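PDB 4V36: lysyl-trna-dependent l-ysyl-phosphatidylgycerol synthase from Bacillus licheniformis, which transfers lysine from lysyl-tRNA to the membrane lipid phosphatidylglycerol, a modification associated with bacterial resistance. Local coordinates for residues E17-F22 with F42-D47; G48-Q53 with P75-E80; F54-Q59 with K88-I93; V62-P67 with I93-E98; E146-H151 with A197-E202. All blocks are in the same frame, centred on the assembly; numbering follows the deposited sequence.

Contact 1 of 5, residues E17-F22 with F42-D47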
# COMPACT_ATOMS: atom_id res chain seq x y z
N GLU A 17 14.43 1.19 -14.32
CA GLU A 17 15.70 1.91 -14.15
C GLU A 17 15.48 3.40 -13.96
O GLU A 17 16.08 4.02 -13.08
CB GLU A 17 16.62 1.66 -15.35
CG GLU A 17 17.95 2.38 -15.25
CD GLU A 17 18.83 2.16 -16.46
OE1 GLU A 17 18.40 1.43 -17.38
OE2 GLU A 17 19.95 2.72 -16.50
N LYS A 18 14.63 3.99 -14.80
CA LYS A 18 14.34 5.41 -14.72
C LYS A 18 13.59 5.74 -13.43
O LYS A 18 13.83 6.77 -12.80
CB LYS A 18 13.53 5.87 -15.93
CG LYS A 18 13.30 7.37 -16.00
CD LYS A 18 12.53 7.75 -17.25
CE LYS A 18 12.31 9.26 -17.33
NZ LYS A 18 11.56 9.65 -18.55
N LEU A 19 12.69 4.84 -13.04
CA LEU A 19 11.91 5.03 -11.82
C LEU A 19 12.79 4.96 -10.57
O LEU A 19 12.65 5.78 -9.66
CB LEU A 19 10.80 3.97 -11.72
CG LEU A 19 9.97 4.00 -10.44
CD1 LEU A 19 9.27 5.34 -10.29
CD2 LEU A 19 8.97 2.86 -10.42
N GLU A 20 13.69 3.99 -10.54
CA GLU A 20 14.60 3.81 -9.41
C GLU A 20 15.49 5.03 -9.23
O GLU A 20 15.72 5.48 -8.11
CB GLU A 20 15.45 2.56 -9.59
CG GLU A 20 16.44 2.32 -8.47
CD GLU A 20 15.76 2.19 -7.11
OE1 GLU A 20 14.82 1.38 -7.00
OE2 GLU A 20 16.17 2.90 -6.17
N ALA A 21 16.00 5.55 -10.34
CA ALA A 21 16.85 6.73 -10.30
C ALA A 21 16.07 7.94 -9.80
O ALA A 21 16.58 8.72 -9.00
CB ALA A 21 17.43 7.01 -11.68
N PHE A 22 14.84 8.09 -10.28
CA PHE A 22 14.00 9.22 -9.92
C PHE A 22 13.66 9.24 -8.43
O PHE A 22 13.76 10.27 -7.77
CB PHE A 22 12.71 9.20 -10.74
CG PHE A 22 11.73 10.29 -10.37
CD1 PHE A 22 11.84 11.55 -10.93
CD2 PHE A 22 10.71 10.05 -9.47
CE1 PHE A 22 10.94 12.55 -10.60
CE2 PHE A 22 9.82 11.04 -9.13
CZ PHE A 22 9.93 12.30 -9.69
N PHE A 42 3.61 5.76 -16.55
CA PHE A 42 4.24 6.88 -15.86
C PHE A 42 4.10 8.18 -16.64
O PHE A 42 4.11 8.19 -17.87
CB PHE A 42 5.72 6.58 -15.61
CG PHE A 42 5.97 5.43 -14.68
CD1 PHE A 42 5.01 5.06 -13.75
CD2 PHE A 42 7.15 4.71 -14.74
CE1 PHE A 42 5.23 4.00 -12.89
CE2 PHE A 42 7.38 3.65 -13.88
CZ PHE A 42 6.42 3.29 -12.96
N PHE A 43 3.96 9.28 -15.91
CA PHE A 43 3.91 10.61 -16.52
C PHE A 43 4.87 11.55 -15.80
O PHE A 43 4.55 12.07 -14.73
CB PHE A 43 2.49 11.17 -16.49
CG PHE A 43 2.35 12.48 -17.22
CD1 PHE A 43 2.06 12.51 -18.57
CD2 PHE A 43 2.50 13.69 -16.55
CE1 PHE A 43 1.93 13.71 -19.25
CE2 PHE A 43 2.37 14.89 -17.21
CZ PHE A 43 2.09 14.90 -18.56
N TYR A 44 6.04 11.75 -16.39
CA TYR A 44 7.03 12.67 -15.82
C TYR A 44 6.75 14.09 -16.27
O TYR A 44 6.38 14.33 -17.42
CB TYR A 44 8.44 12.26 -16.21
CG TYR A 44 8.90 10.96 -15.58
CD1 TYR A 44 9.54 10.96 -14.35
CD2 TYR A 44 8.70 9.74 -16.22
CE1 TYR A 44 9.97 9.78 -13.76
CE2 TYR A 44 9.12 8.56 -15.64
CZ TYR A 44 9.75 8.58 -14.41
OH TYR A 44 10.17 7.41 -13.84
N SER A 45 6.92 15.04 -15.36
CA SER A 45 6.72 16.45 -15.68
C SER A 45 7.85 16.96 -16.57
O SER A 45 8.92 16.36 -16.62
CB SER A 45 6.63 17.29 -14.40
OG SER A 45 7.81 17.14 -13.61
N SER A 46 7.60 18.06 -17.26
CA SER A 46 8.61 18.66 -18.13
C SER A 46 9.80 19.14 -17.31
O SER A 46 10.93 19.20 -17.80
CB SER A 46 8.01 19.82 -18.92
OG SER A 46 7.46 20.80 -18.06
N ASP A 47 9.54 19.49 -16.05
CA ASP A 47 10.59 19.90 -15.13
C ASP A 47 11.52 18.73 -14.80
O ASP A 47 12.71 18.92 -14.54
CB ASP A 47 9.98 20.47 -13.85
CG ASP A 47 11.02 21.00 -12.89
OD1 ASP A 47 12.09 21.46 -13.36
OD2 ASP A 47 10.78 20.97 -11.67
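Lys18 lies stretched over one face of the Tyr44 ring, a worked example of a lysine used for its methylenes as much as for its charge. Lys18 CG stands anti to the backbone N (chi1 -174°), 3.8 Å from Tyr44 OH, and the extended chain then slides past the tyrosine in the opposite direction. Lys18 CE is 3.8 Å from the centroid of the Tyr44 ring, a CH-pi contact; NZ, farther on, makes an off-centre cation-pi contact and also a salt bridge to Glu12. The edge of the same tyrosine is turned to the face of Phe22 in a T-shaped pair, planes at 78°, with Tyr44 CE1 3.8 Å from Phe22 CD1, offset toward the rim. Tyr44 OH comes within 3.6 Å of Leu19 CA. Next to this, Leu19 and Phe42 cross at about a right angle, Leu19 CD2 touching Phe42 CZ at 3.6 Å, and both rest on Leu51 of strand 50-57. No hydrogen bond joins the two segments. Helix 16-25 is therefore held to strand 41-44, at one edge of the sheet, by apolar and aromatic packing, while the lysine ammonium group, in a salt bridge with Glu12 and off-centre over the tyrosine ring, lies at the exposed margin.

Contact 2 of 5, residues G48-Q53 with P75-E80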
# COMPACT_ATOMS: atom_id res chain seq x y z
N GLY A 48 10.96 17.52 -14.82
CA GLY A 48 11.73 16.32 -14.54
C GLY A 48 11.91 16.09 -13.05
O GLY A 48 12.77 15.32 -12.64
N ASN A 49 11.11 16.77 -12.24
CA ASN A 49 11.21 16.67 -10.79
C ASN A 49 10.01 15.97 -10.16
O ASN A 49 10.03 15.65 -8.97
CB ASN A 49 11.38 18.06 -10.17
CG ASN A 49 12.66 18.74 -10.60
OD1 ASN A 49 13.27 18.37 -11.60
ND2 ASN A 49 13.08 19.75 -9.84
N ALA A 50 8.97 15.74 -10.95
CA ALA A 50 7.74 15.14 -10.43
C ALA A 50 7.24 14.01 -11.32
O ALA A 50 7.54 13.96 -12.52
CB ALA A 50 6.67 16.20 -10.27
N LEU A 51 6.46 13.10 -10.74
CA LEU A 51 5.99 11.92 -11.46
C LEU A 51 4.58 11.50 -11.05
O LEU A 51 4.26 11.44 -9.86
CB LEU A 51 6.95 10.76 -11.24
CG LEU A 51 6.50 9.39 -11.75
CD1 LEU A 51 6.36 9.39 -13.27
CD2 LEU A 51 7.46 8.30 -11.30
N ILE A 52 3.75 11.20 -12.04
CA ILE A 52 2.41 10.67 -11.79
C ILE A 52 2.27 9.25 -12.34
O ILE A 52 2.48 9.01 -13.53
CB ILE A 52 1.33 11.57 -12.42
CG1 ILE A 52 1.12 12.83 -11.57
CG2 ILE A 52 0.01 10.82 -12.55
CD1 ILE A 52 -0.00 13.71 -12.06
N GLN A 53 1.92 8.32 -11.46
CA GLN A 53 1.67 6.94 -11.86
C GLN A 53 0.17 6.72 -12.00
O GLN A 53 -0.61 7.16 -11.16
CB GLN A 53 2.27 5.96 -10.85
CG GLN A 53 3.73 6.21 -10.54
CD GLN A 53 4.30 5.21 -9.55
OE1 GLN A 53 3.75 4.13 -9.37
NE2 GLN A 53 5.40 5.58 -8.91
N PRO A 75 2.29 21.09 -8.46
CA PRO A 75 1.26 21.78 -9.24
C PRO A 75 1.52 21.71 -10.75
O PRO A 75 0.57 21.69 -11.53
CB PRO A 75 1.35 23.23 -8.75
CG PRO A 75 1.92 23.12 -7.39
CD PRO A 75 2.89 21.99 -7.45
N LEU A 76 2.79 21.65 -11.13
CA LEU A 76 3.16 21.61 -12.54
C LEU A 76 2.78 20.28 -13.20
O LEU A 76 2.20 20.27 -14.28
CB LEU A 76 4.66 21.86 -12.70
CG LEU A 76 5.20 21.78 -14.13
CD1 LEU A 76 4.49 22.78 -15.03
CD2 LEU A 76 6.70 22.02 -14.15
N VAL A 77 3.11 19.18 -12.54
CA VAL A 77 2.86 17.86 -13.11
C VAL A 77 1.36 17.55 -13.16
O VAL A 77 0.89 16.90 -14.10
CB VAL A 77 3.60 16.75 -12.32
CG1 VAL A 77 3.13 16.69 -10.87
CG2 VAL A 77 3.43 15.40 -13.00
N ILE A 78 0.62 18.03 -12.17
CA ILE A 78 -0.83 17.84 -12.14
C ILE A 78 -1.47 18.65 -13.26
O ILE A 78 -2.40 18.18 -13.92
CB ILE A 78 -1.42 18.24 -10.78
CG1 ILE A 78 -0.92 17.30 -9.69
CG2 ILE A 78 -2.94 18.21 -10.83
CD1 ILE A 78 -1.37 17.68 -8.30
N LYS A 79 -0.96 19.85 -13.47
CA LYS A 79 -1.45 20.73 -14.53
C LYS A 79 -1.22 20.12 -15.91
O LYS A 79 -2.12 20.11 -16.75
CB LYS A 79 -0.77 22.10 -14.43
CG LYS A 79 -1.24 23.11 -15.47
CD LYS A 79 -0.55 24.45 -15.27
CE LYS A 79 -1.01 25.48 -16.28
NZ LYS A 79 -0.32 26.78 -16.09
N GLU A 80 -0.01 19.61 -16.13
CA GLU A 80 0.35 19.01 -17.41
C GLU A 80 -0.41 17.72 -17.67
O GLU A 80 -0.87 17.47 -18.79
CB GLU A 80 1.86 18.75 -17.48
CG GLU A 80 2.70 20.01 -17.48
CD GLU A 80 4.19 19.71 -17.42
OE1 GLU A 80 4.55 18.54 -17.22
OE2 GLU A 80 4.99 20.66 -17.58
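Val77 is the bump of this contact, and Ala50 and Ile52, two residues apart on strand 50-57 and pointing the same way, form the hollow that takes it. The valine presents both branches. Val77 CG1 occupies the crowded position between the backbone N and the carbonyl carbon (chi1 61°) and meets Ala50 CB at 3.6 Å; Val77 CG2, anti to the backbone N, meets Ile52 CG1 at 3.7 Å. The backbones are near each other at the alanine, Ala50 CA and Val77 CA 6.2 Å apart, and the longer Ile52 reaches the helix farther along. Ile52 and Val77 cross obliquely. The tip of Ile52 reaches the helix backbone: Ile52 CD1 is 3.9 Å from Val77 O, and it lies 4.2 Å from Ile78 CA. The strand and helix segments run at 44° with their axes 8.1 Å apart, as in a helix laid on a sheet. Pro67 of the next strand touches Ile52, Val77 and Ile78 alike. Leu51, between the two contact residues, points away and packs on helix 16-25. All the residues that touch are buried, and no hydrogen bond crosses between the segments, which implies that helix 74-87 is seated here by the fit of aliphatic side chains, an alanine methyl among them.

Contact 3 of 5, residues F54-Q59 with K88-I93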
# COMPACT_ATOMS: atom_id res chain seq x y z
N PHE A 54 -0.24 6.02 -13.06
CA PHE A 54 -1.66 5.85 -13.33
C PHE A 54 -1.96 4.61 -14.16
O PHE A 54 -1.06 3.96 -14.68
CB PHE A 54 -2.21 7.09 -14.04
CG PHE A 54 -1.65 7.29 -15.42
CD1 PHE A 54 -0.42 7.91 -15.59
CD2 PHE A 54 -2.35 6.88 -16.54
CE1 PHE A 54 0.11 8.10 -16.86
CE2 PHE A 54 -1.83 7.07 -17.81
CZ PHE A 54 -0.60 7.68 -17.97
N ALA A 55 -3.25 4.30 -14.27
CA ALA A 55 -3.71 3.21 -15.12
C ALA A 55 -4.91 3.68 -15.94
O ALA A 55 -5.69 4.51 -15.48
CB ALA A 55 -4.08 1.99 -14.29
N LYS A 56 -5.04 3.15 -17.15
CA LYS A 56 -6.11 3.56 -18.05
C LYS A 56 -7.28 2.59 -18.01
O LYS A 56 -7.09 1.38 -18.15
CB LYS A 56 -5.58 3.70 -19.48
CG LYS A 56 -6.61 4.18 -20.49
CD LYS A 56 -5.98 4.35 -21.86
CE LYS A 56 -7.02 4.75 -22.90
NZ LYS A 56 -8.07 3.70 -23.05
N VAL A 57 -8.48 3.12 -17.81
CA VAL A 57 -9.70 2.31 -17.82
C VAL A 57 -10.73 2.95 -18.75
O VAL A 57 -11.47 3.85 -18.35
CB VAL A 57 -10.30 2.16 -16.41
CG1 VAL A 57 -11.55 1.28 -16.47
CG2 VAL A 57 -9.28 1.57 -15.45
N GLY A 58 -10.76 2.49 -20.00
CA GLY A 58 -11.64 3.07 -20.99
C GLY A 58 -11.25 4.51 -21.29
O GLY A 58 -10.13 4.78 -21.70
N GLN A 59 -12.18 5.42 -21.06
CA GLN A 59 -11.91 6.84 -21.25
C GLN A 59 -11.63 7.52 -19.92
O GLN A 59 -11.79 8.73 -19.78
CB GLN A 59 -13.09 7.53 -21.95
CG GLN A 59 -13.30 7.10 -23.40
CD GLN A 59 -13.97 5.74 -23.52
OE1 GLN A 59 -14.83 5.38 -22.71
NE2 GLN A 59 -13.57 4.98 -24.53
N LYS A 88 -7.32 14.15 -25.04
CA LYS A 88 -7.92 12.88 -25.42
C LYS A 88 -9.34 12.75 -24.88
O LYS A 88 -10.03 11.76 -25.15
CB LYS A 88 -7.06 11.71 -24.93
N GLY A 89 -9.77 13.75 -24.13
CA GLY A 89 -11.11 13.75 -23.56
C GLY A 89 -11.28 12.71 -22.47
O GLY A 89 -12.36 12.14 -22.31
N TYR A 90 -10.22 12.46 -21.72
CA TYR A 90 -10.25 11.47 -20.65
C TYR A 90 -10.63 12.08 -19.31
O TYR A 90 -10.26 13.21 -19.01
CB TYR A 90 -8.89 10.77 -20.52
CG TYR A 90 -8.52 9.90 -21.70
CD1 TYR A 90 -9.47 9.51 -22.64
CD2 TYR A 90 -7.21 9.46 -21.88
CE1 TYR A 90 -9.13 8.71 -23.72
CE2 TYR A 90 -6.86 8.67 -22.96
CZ TYR A 90 -7.83 8.30 -23.87
OH TYR A 90 -7.48 7.51 -24.94
N LEU A 91 -11.39 11.33 -18.52
CA LEU A 91 -11.70 11.73 -17.15
C LEU A 91 -10.59 11.23 -16.22
O LEU A 91 -10.14 10.10 -16.35
CB LEU A 91 -13.06 11.17 -16.72
CG LEU A 91 -13.53 11.53 -15.31
CD1 LEU A 91 -13.78 13.02 -15.18
CD2 LEU A 91 -14.78 10.73 -14.94
N VAL A 92 -10.16 12.08 -15.30
CA VAL A 92 -9.05 11.72 -14.42
C VAL A 92 -9.50 11.53 -12.98
O VAL A 92 -10.17 12.39 -12.41
CB VAL A 92 -7.93 12.77 -14.46
CG1 VAL A 92 -6.80 12.39 -13.52
CG2 VAL A 92 -7.41 12.93 -15.88
N ILE A 93 -9.12 10.39 -12.41
CA ILE A 93 -9.45 10.07 -11.02
C ILE A 93 -8.17 9.90 -10.21
O ILE A 93 -7.21 9.29 -10.67
CB ILE A 93 -10.30 8.79 -10.93
CG1 ILE A 93 -11.49 8.87 -11.89
CG2 ILE A 93 -10.76 8.54 -9.51
CD1 ILE A 93 -12.20 7.55 -12.09
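Tyr90 runs past Gln59 and ends at Lys56, and its atoms change partner along the way. Tyr90 CB starts 3.6 Å from Gln59 O. The ring turns obliquely beside that residue, with Tyr90 CD1 3.8 Å from Gln59 O and Tyr90 CE1 4.2 Å from Gln59 CA. On the far rim CE2 and CZ give way to the lysine: Tyr90 CZ is 3.8 Å from Lys56 CE, and Tyr90 OH is 3.5 Å from the same CE before it hydrogen-bonds to Glu9. Lys88 CB sits over the centre of one face. Lys56 bends at its last torsion (chi4 -62°), which carries Lys56 NZ 2.7 Å from Gly58 O, a hydrogen bond back to the loop after its own strand. Beside the ring, Leu91 N donates to Gln59 O at 2.9 Å. Gly89, just before, is the C-prime residue of the Schellman motif ending helix 74-87. The carbonyl of Gln59 thus accepts a backbone bond at the start of strand 91-97, while Lys56 uses its methylene on tyrosine and its ammonium N-H on the carbonyl of Gly58.

Contact 4 of 5, residues V62-P67 with I93-E98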
# COMPACT_ATOMS: atom_id res chain seq x y z
N VAL A 62 -6.97 6.48 -13.86
CA VAL A 62 -6.91 6.41 -12.41
C VAL A 62 -5.48 6.58 -11.90
O VAL A 62 -4.63 5.72 -12.12
CB VAL A 62 -7.48 5.08 -11.88
CG1 VAL A 62 -7.50 5.09 -10.35
CG2 VAL A 62 -8.87 4.84 -12.43
N VAL A 63 -5.23 7.69 -11.21
CA VAL A 63 -3.91 7.97 -10.65
C VAL A 63 -3.77 7.34 -9.27
O VAL A 63 -4.68 7.42 -8.45
CB VAL A 63 -3.66 9.49 -10.55
CG1 VAL A 63 -2.30 9.77 -9.92
CG2 VAL A 63 -3.76 10.14 -11.92
N LEU A 64 -2.62 6.72 -9.03
CA LEU A 64 -2.35 6.10 -7.73
C LEU A 64 -1.61 7.06 -6.80
O LEU A 64 -0.40 7.26 -6.93
CB LEU A 64 -1.54 4.82 -7.90
CG LEU A 64 -1.25 4.04 -6.62
CD1 LEU A 64 -2.55 3.62 -5.95
CD2 LEU A 64 -0.38 2.83 -6.90
N GLY A 65 -2.35 7.66 -5.87
CA GLY A 65 -1.77 8.54 -4.87
C GLY A 65 -1.38 9.91 -5.40
O GLY A 65 -1.69 10.27 -6.53
N ASP A 66 -0.70 10.68 -4.55
CA ASP A 66 -0.17 11.98 -4.94
C ASP A 66 1.07 11.79 -5.82
O ASP A 66 1.61 10.68 -5.89
CB ASP A 66 0.17 12.80 -3.69
CG ASP A 66 -1.06 13.18 -2.89
OD1 ASP A 66 -1.81 14.07 -3.35
OD2 ASP A 66 -1.27 12.61 -1.81
N PRO A 67 1.51 12.85 -6.51
CA PRO A 67 2.73 12.73 -7.31
C PRO A 67 3.96 12.40 -6.46
O PRO A 67 3.96 12.61 -5.25
CB PRO A 67 2.88 14.11 -7.95
CG PRO A 67 1.50 14.66 -7.98
CD PRO A 67 0.83 14.14 -6.74
N ILE A 93 -9.12 10.39 -12.41
CA ILE A 93 -9.45 10.07 -11.02
C ILE A 93 -8.17 9.90 -10.21
O ILE A 93 -7.21 9.29 -10.67
CB ILE A 93 -10.30 8.79 -10.93
CG1 ILE A 93 -11.49 8.87 -11.89
CG2 ILE A 93 -10.76 8.54 -9.51
CD1 ILE A 93 -12.20 7.55 -12.09
N PHE A 94 -8.16 10.45 -9.00
CA PHE A 94 -7.01 10.30 -8.10
C PHE A 94 -7.37 9.39 -6.93
O PHE A 94 -8.33 9.65 -6.20
CB PHE A 94 -6.53 11.66 -7.60
CG PHE A 94 -6.00 12.55 -8.69
CD1 PHE A 94 -6.85 13.40 -9.39
CD2 PHE A 94 -4.66 12.55 -9.02
CE1 PHE A 94 -6.37 14.22 -10.40
CE2 PHE A 94 -4.17 13.36 -10.02
CZ PHE A 94 -5.03 14.20 -10.71
N TYR A 95 -6.59 8.33 -6.74
CA TYR A 95 -6.90 7.33 -5.73
C TYR A 95 -5.88 7.31 -4.59
O TYR A 95 -4.67 7.23 -4.83
CB TYR A 95 -6.99 5.95 -6.38
CG TYR A 95 -7.22 4.82 -5.40
CD1 TYR A 95 -8.42 4.72 -4.70
CD2 TYR A 95 -6.25 3.85 -5.20
CE1 TYR A 95 -8.63 3.68 -3.81
CE2 TYR A 95 -6.46 2.81 -4.31
CZ TYR A 95 -7.65 2.73 -3.62
OH TYR A 95 -7.86 1.70 -2.73
N GLN A 96 -6.38 7.39 -3.37
CA GLN A 96 -5.57 7.40 -2.15
C GLN A 96 -4.58 8.57 -2.09
O GLN A 96 -3.38 8.37 -1.96
CB GLN A 96 -4.80 6.08 -1.99
CG GLN A 96 -5.68 4.90 -1.60
CD GLN A 96 -4.88 3.75 -1.03
OE1 GLN A 96 -3.79 3.93 -0.49
NE2 GLN A 96 -5.42 2.54 -1.15
N ILE A 97 -5.11 9.78 -2.17
CA ILE A 97 -4.32 10.98 -1.92
C ILE A 97 -4.46 11.37 -0.46
O ILE A 97 -5.30 10.81 0.25
CB ILE A 97 -4.74 12.16 -2.82
CG1 ILE A 97 -6.11 12.69 -2.39
CG2 ILE A 97 -4.74 11.74 -4.28
CD1 ILE A 97 -6.54 13.93 -3.14
N GLU A 98 -3.65 12.32 -0.01
CA GLU A 98 -3.69 12.74 1.39
C GLU A 98 -4.29 14.14 1.52
O GLU A 98 -4.34 14.90 0.55
CB GLU A 98 -2.29 12.69 2.00
CG GLU A 98 -1.68 11.30 1.98
CD GLU A 98 -0.33 11.24 2.67
OE1 GLU A 98 0.03 12.22 3.37
OE2 GLU A 98 0.38 10.23 2.51
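The two parallel strands of a beta-alpha-beta unit, 60-69 and 91-97 with helix 74-87 between them, meet side by side within the sheet. Three short backbone bonds step from one to the other: Val63 N to Ile93 O at 2.6 Å, Tyr95 N to Val63 O at 2.7 Å and Gly65 N to Tyr95 O at 2.6 Å. On the face toward the helix Val63 and Phe94 lie side by side, Val63 CB 3.6 Å from Phe94 CD2. On the other face Leu64 runs beside Tyr95, with Leu64 CD1 3.8 Å from Tyr95 CD2 at the ring edge. Past these pairs the strand turns at Gln96, which with Ile97 forms a G1 bulge opposite Tyr310. There Asp66 takes over from the backbone: Asp66 OD2, through its syn lone pair, accepts Glu98 N at 3.0 Å, and Asp66 OD1 lies 3.5 Å from Ile97 CB. Asp66 OD1 is also hydrogen-bonded to Tyr105 OH. Asp66 crosses Ile97 at about a right angle. A buried carboxylate gripped by a main-chain N-H on one oxygen and a tyrosine hydroxyl on the other thus links the two chain segments beyond the Gly65 N to Tyr95 O bond.

Contact 5 of 5, residues E146-H151 with A197-E202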
# COMPACT_ATOMS: atom_id res chain seq x y z
N GLU A 146 8.36 -21.66 21.13
CA GLU A 146 8.35 -22.73 20.14
C GLU A 146 9.52 -22.63 19.16
O GLU A 146 9.67 -23.47 18.27
CB GLU A 146 7.02 -22.74 19.38
CG GLU A 146 5.82 -23.00 20.27
CD GLU A 146 4.51 -23.04 19.51
OE1 GLU A 146 4.55 -23.03 18.26
OE2 GLU A 146 3.44 -23.08 20.15
N GLY A 147 10.34 -21.60 19.33
CA GLY A 147 11.60 -21.51 18.62
C GLY A 147 11.55 -20.93 17.22
O GLY A 147 12.32 -21.32 16.35
N TYR A 148 10.64 -19.99 17.00
CA TYR A 148 10.57 -19.30 15.71
C TYR A 148 11.56 -18.14 15.68
O TYR A 148 11.73 -17.43 16.66
CB TYR A 148 9.15 -18.80 15.43
CG TYR A 148 8.18 -19.91 15.07
CD1 TYR A 148 7.51 -20.62 16.06
CD2 TYR A 148 7.97 -20.26 13.75
CE1 TYR A 148 6.63 -21.64 15.73
CE2 TYR A 148 7.09 -21.28 13.41
CZ TYR A 148 6.43 -21.97 14.41
OH TYR A 148 5.56 -22.98 14.08
N THR A 149 12.21 -17.96 14.53
CA THR A 149 13.21 -16.91 14.39
C THR A 149 12.87 -15.96 13.24
O THR A 149 12.37 -16.38 12.20
CB THR A 149 14.62 -17.50 14.16
OG1 THR A 149 14.58 -18.43 13.08
CG2 THR A 149 15.10 -18.22 15.42
N PHE A 150 13.16 -14.68 13.45
CA PHE A 150 12.83 -13.64 12.48
C PHE A 150 14.10 -13.11 11.81
O PHE A 150 15.04 -12.71 12.48
CB PHE A 150 12.07 -12.51 13.17
CG PHE A 150 11.65 -11.41 12.25
CD1 PHE A 150 10.54 -11.56 11.42
CD2 PHE A 150 12.34 -10.21 12.21
CE1 PHE A 150 10.15 -10.54 10.58
CE2 PHE A 150 11.95 -9.19 11.37
CZ PHE A 150 10.85 -9.36 10.56
N HIS A 151 14.11 -13.10 10.48
CA HIS A 151 15.29 -12.68 9.72
C HIS A 151 14.92 -11.76 8.56
O HIS A 151 13.91 -11.97 7.89
CB HIS A 151 16.05 -13.90 9.20
CG HIS A 151 16.44 -14.87 10.26
ND1 HIS A 151 17.57 -14.71 11.04
CD2 HIS A 151 15.86 -16.03 10.67
CE1 HIS A 151 17.66 -15.72 11.89
NE2 HIS A 151 16.64 -16.53 11.68
N ALA A 197 11.68 -9.88 4.74
CA ALA A 197 11.71 -10.42 6.09
C ALA A 197 11.00 -11.76 6.13
O ALA A 197 9.89 -11.90 5.61
CB ALA A 197 11.07 -9.45 7.06
N VAL A 198 11.64 -12.76 6.74
CA VAL A 198 11.05 -14.09 6.82
C VAL A 198 10.94 -14.58 8.26
O VAL A 198 11.69 -14.15 9.14
CB VAL A 198 11.88 -15.12 6.01
CG1 VAL A 198 11.87 -14.76 4.53
CG2 VAL A 198 13.30 -15.19 6.54
N LEU A 199 9.99 -15.48 8.49
CA LEU A 199 9.86 -16.14 9.78
C LEU A 199 10.10 -17.64 9.61
O LEU A 199 9.36 -18.32 8.90
CB LEU A 199 8.48 -15.89 10.39
CG LEU A 199 8.29 -16.39 11.82
CD1 LEU A 199 9.13 -15.57 12.79
CD2 LEU A 199 6.83 -16.38 12.23
N LYS A 200 11.14 -18.15 10.27
CA LYS A 200 11.50 -19.55 10.15
C LYS A 200 11.17 -20.33 11.41
O LYS A 200 11.19 -19.79 12.52
CB LYS A 200 12.99 -19.70 9.83
CG LYS A 200 13.40 -19.15 8.47
CD LYS A 200 14.88 -19.39 8.23
CE LYS A 200 15.31 -18.90 6.86
NZ LYS A 200 16.76 -19.15 6.62
N SER A 201 10.87 -21.62 11.24
CA SER A 201 10.65 -22.51 12.37
C SER A 201 11.99 -22.97 12.93
O SER A 201 13.04 -22.51 12.50
CB SER A 201 9.80 -23.71 11.95
OG SER A 201 10.45 -24.44 10.93
N GLU A 202 11.95 -23.88 13.90
CA GLU A 202 13.17 -24.44 14.47
C GLU A 202 13.96 -25.23 13.44
O GLU A 202 15.19 -25.23 13.45
CB GLU A 202 12.85 -25.34 15.67
CG GLU A 202 12.48 -24.58 16.93
CD GLU A 202 12.17 -25.51 18.09
OE1 GLU A 202 11.86 -26.69 17.83
OE2 GLU A 202 12.24 -25.05 19.25
O HOH W 1 9.42 -23.84 15.27
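Phe150 and Leu199 face each other across the closely fitted half of an antiparallel pair. They form a non-hydrogen-bonded pair, flanked by two hydrogen-bonded ones. Thr149 and Lys200 exchange bonds, Thr149 N to Lys200 O at 2.9 Å among them, and His151 and Val198 do the same, with Val198 N to His151 O at 2.7 Å. CG of Phe150 is anti to its backbone N (chi1 -178°), and the ring goes on to meet Ala197, Phe150 CZ lying 3.5 Å from Ala197 CB. Leu199 sends CD1 over the main chain, 3.4 Å from Thr149 O and near the edge of the Phe150 ring. On the other face Thr149 OG1 donates to His151 NE2 at 3.1 Å, about 20° out of the ring plane. Strand 149-153 is the outermost strand at this end of the sheet; Phe150 and Leu199 are covered by helix 236-251, Val198 by helix 159-173. The fit slackens toward Gly147, the first residue after helix 134-145 to leave helical backbone angles, with positive phi. Tyr148 still brushes Ser201, Tyr148 CE2 3.9 Å from Ser201 CB, but beyond it a water joins the segments, donating to Glu146 O at 3.0 Å and accepting from Glu202 N. This water sits over the centre of the Tyr148 ring. Glu202 OE2 and Glu146 O, both acceptors, stand 3.2 Å apart with no bond between them.

In the fold
From the N terminus, contact 1 closes the first loop, bringing helix 16-25 to strand 41-44, before any other contact opens. The next three cross one another: contacts 2 and 3 both begin on strand 50-57, contact 4 on strand 60-69, and their second segments follow in the same order along helix 74-87 and strand 91-97. Contacts 3 and 4 share Ile93, and contact 2 touches contact 4 through Gln53 and Leu64 of neighbouring strands. Contact 1 joins this group where strand 41-44 pairs with strand 50-57. Contact 5 opens later, its centre about 37 Å from that of contact 4, and ties together two strands at the opposite edge of the same sheet.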